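Local structure of nucleosome assembly protein 1, putative (Plasmodium falciparum, 3FS3) at residues R80-H84 with C145-K149. The protein probably acts as a histone chaperone of the nucleosome assembly protein (NAP) family, binding histones and chromatin. Residues are numbered along the deposited sequence.
Sequences RQKYH and CDYIK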
loop_
_atom_site.group_PDB
_atom_site.type_symbol
_atom_site.label_atom_id
_atom_site.label_comp_id
_atom_site.label_asym_id
_atom_site.label_seq_id
_atom_site.Cartn_x
_atom_site.Cartn_y
_atom_site.Cartn_z
ATOM N N ARG A 80 6.055 -10.806 -9.349
ATOM C CA ARG A 80 5.715 -11.343 -8.032
ATOM C C ARG A 80 5.608 -12.877 -8.033
ATOM O O ARG A 80 5.949 -13.526 -7.048
ATOM C CB ARG A 80 4.411 -10.715 -7.513
ATOM C CG ARG A 80 4.471 -9.190 -7.276
ATOM C CD ARG A 80 3.244 -8.719 -6.499
ATOM N NE ARG A 80 3.143 -7.266 -6.337
ATOM C CZ ARG A 80 3.970 -6.525 -5.605
ATOM N NH1 ARG A 80 4.982 -7.092 -4.956
ATOM N NH2 ARG A 80 3.775 -5.212 -5.510
ATOM N N GLN A 81 5.150 -13.458 -9.137
ATOM C CA GLN A 81 5.037 -14.911 -9.225
ATOM C C GLN A 81 6.428 -15.525 -9.228
ATOM O O GLN A 81 6.717 -16.432 -8.452
ATOM C CB GLN A 81 4.300 -15.332 -10.500
ATOM C CG GLN A 81 2.848 -14.889 -10.561
ATOM C CD GLN A 81 2.064 -15.306 -9.335
ATOM O OE1 GLN A 81 2.354 -14.864 -8.222
ATOM N NE2 GLN A 81 1.066 -16.164 -9.531
ATOM N N LYS A 82 7.286 -15.017 -10.104
ATOM C CA LYS A 82 8.651 -15.504 -10.214
ATOM C C LYS A 82 9.336 -15.595 -8.849
ATOM O O LYS A 82 9.837 -16.652 -8.467
ATOM C CB LYS A 82 9.457 -14.582 -11.131
ATOM C CG LYS A 82 10.950 -14.828 -11.103
ATOM C CD LYS A 82 11.684 -13.743 -11.870
ATOM C CE LYS A 82 13.180 -13.777 -11.598
ATOM N NZ LYS A 82 13.882 -12.682 -12.328
ATOM N N TYR A 83 9.357 -14.491 -8.112
ATOM C CA TYR A 83 10.006 -14.506 -6.812
ATOM C C TYR A 83 9.257 -15.354 -5.798
ATOM O O TYR A 83 9.867 -15.932 -4.899
ATOM C CB TYR A 83 10.234 -13.074 -6.320
ATOM C CG TYR A 83 11.419 -12.450 -7.027
ATOM C CD1 TYR A 83 12.709 -12.584 -6.515
ATOM C CD2 TYR A 83 11.266 -11.835 -8.274
ATOM C CE1 TYR A 83 13.817 -12.135 -7.228
ATOM C CE2 TYR A 83 12.366 -11.383 -8.995
ATOM C CZ TYR A 83 13.639 -11.539 -8.468
ATOM O OH TYR A 83 14.735 -11.120 -9.188
ATOM N N HIS A 84 7.940 -15.445 -5.939
ATOM C CA HIS A 84 7.188 -16.290 -5.028
ATOM C C HIS A 84 7.764 -17.702 -5.144
ATOM O O HIS A 84 7.953 -18.383 -4.139
ATOM C CB HIS A 84 5.708 -16.334 -5.389
ATOM C CG HIS A 84 4.923 -17.287 -4.543
ATOM N ND1 HIS A 84 4.767 -17.117 -3.182
ATOM C CD2 HIS A 84 4.287 -18.441 -4.852
ATOM C CE1 HIS A 84 4.068 -18.125 -2.692
ATOM N NE2 HIS A 84 3.765 -18.942 -3.684
ATOM N N CYS A 145 2.234 -19.448 3.132
ATOM C CA CYS A 145 1.275 -18.655 2.375
ATOM C C CYS A 145 1.236 -19.200 0.948
ATOM O O CYS A 145 2.277 -19.445 0.337
ATOM C CB CYS A 145 1.682 -17.185 2.353
ATOM S SG CYS A 145 0.576 -16.138 1.358
ATOM N N ASP A 146 0.029 -19.394 0.432
ATOM C CA ASP A 146 -0.167 -19.909 -0.917
ATOM C C ASP A 146 -1.232 -19.105 -1.645
ATOM O O ASP A 146 -2.107 -18.503 -1.017
ATOM C CB ASP A 146 -0.627 -21.369 -0.872
ATOM C CG ASP A 146 0.493 -22.327 -0.571
ATOM O OD1 ASP A 146 0.228 -23.355 0.094
ATOM O OD2 ASP A 146 1.634 -22.068 -1.012
ATOM N N TYR A 147 -1.140 -19.095 -2.974
ATOM C CA TYR A 147 -2.122 -18.418 -3.813
ATOM C C TYR A 147 -3.230 -19.445 -3.942
ATOM O O TYR A 147 -2.973 -20.643 -3.841
ATOM C CB TYR A 147 -1.577 -18.157 -5.226
ATOM C CG TYR A 147 -0.593 -17.024 -5.351
ATOM C CD1 TYR A 147 -0.987 -15.708 -5.120
ATOM C CD2 TYR A 147 0.734 -17.265 -5.709
ATOM C CE1 TYR A 147 -0.087 -14.656 -5.240
ATOM C CE2 TYR A 147 1.648 -16.219 -5.832
ATOM C CZ TYR A 147 1.229 -14.915 -5.595
ATOM O OH TYR A 147 2.121 -13.871 -5.707
ATOM N N ILE A 148 -4.455 -18.987 -4.157
ATOM C CA ILE A 148 -5.558 -19.913 -4.350
ATOM C C ILE A 148 -5.339 -20.502 -5.746
ATOM O O ILE A 148 -5.216 -19.757 -6.723
ATOM C CB ILE A 148 -6.915 -19.187 -4.307
ATOM C CG1 ILE A 148 -7.091 -18.497 -2.948
ATOM C CG2 ILE A 148 -8.040 -20.182 -4.572
ATOM C CD1 ILE A 148 -8.380 -17.714 -2.805
ATOM N N LYS A 149 -5.260 -21.828 -5.834
ATOM C CA LYS A 149 -5.043 -22.501 -7.114
ATOM C C LYS A 149 -6.158 -22.187 -8.105
ATOM O O LYS A 149 -7.337 -22.194 -7.746
ATOM C CB LYS A 149 -4.941 -24.009 -6.903
#
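Aromatic packing dominates this surface contact. Tyr147, the last residue of strand 140-147, reaches toward the long helix 49-99 and sets the edge of its ring against the face of His84; the centroids lie 4.8 Å apart, the planes meet at 66°, and His84 CD2 comes within 3.6 Å of Tyr147 CE2. The short segment axes stay 11.4 Å apart at their closest, so side chains such as Tyr147 and His84 span most of the gap; tyrosine suits the task with a flat ring ending in a polar hydroxyl, and the flat imidazole offers that ring's edge a face.

The polar part is slighter. Gln81, three residues before His84 and so on the same side of the helix, has a long, flexible side chain that carries its amide over the tyrosine ring, NE2 lying on one face; Tyr147 OH stands 2.7 Å from Gln81 OE1 in a weak, unsettled hydrogen bond, the oxygen being modelled too close to the ring for its place to be sure. At the edge of the imidazole, His84 CE1 is 3.8 Å from Cys145 O, a van der Waals approach. Arg80 merely brushes the hydroxyl with its aliphatic base, CB 4.3 Å from Tyr147 OH, while its guanidinium leads away.

Around the contact, the small Cys145 side chain packs on Lys278 and Ile282 of helix 260-289, while Tyr83 meets Phe72 and Glu75 of the second subunit. The long helix thus packs against both the sheet domain and the second subunit: such a dimerisation helix, joined to an antiparallel sheet domain, is characteristic of the NAP fold, and here Tyr147 rests an outermost strand of this chain's sheet against it.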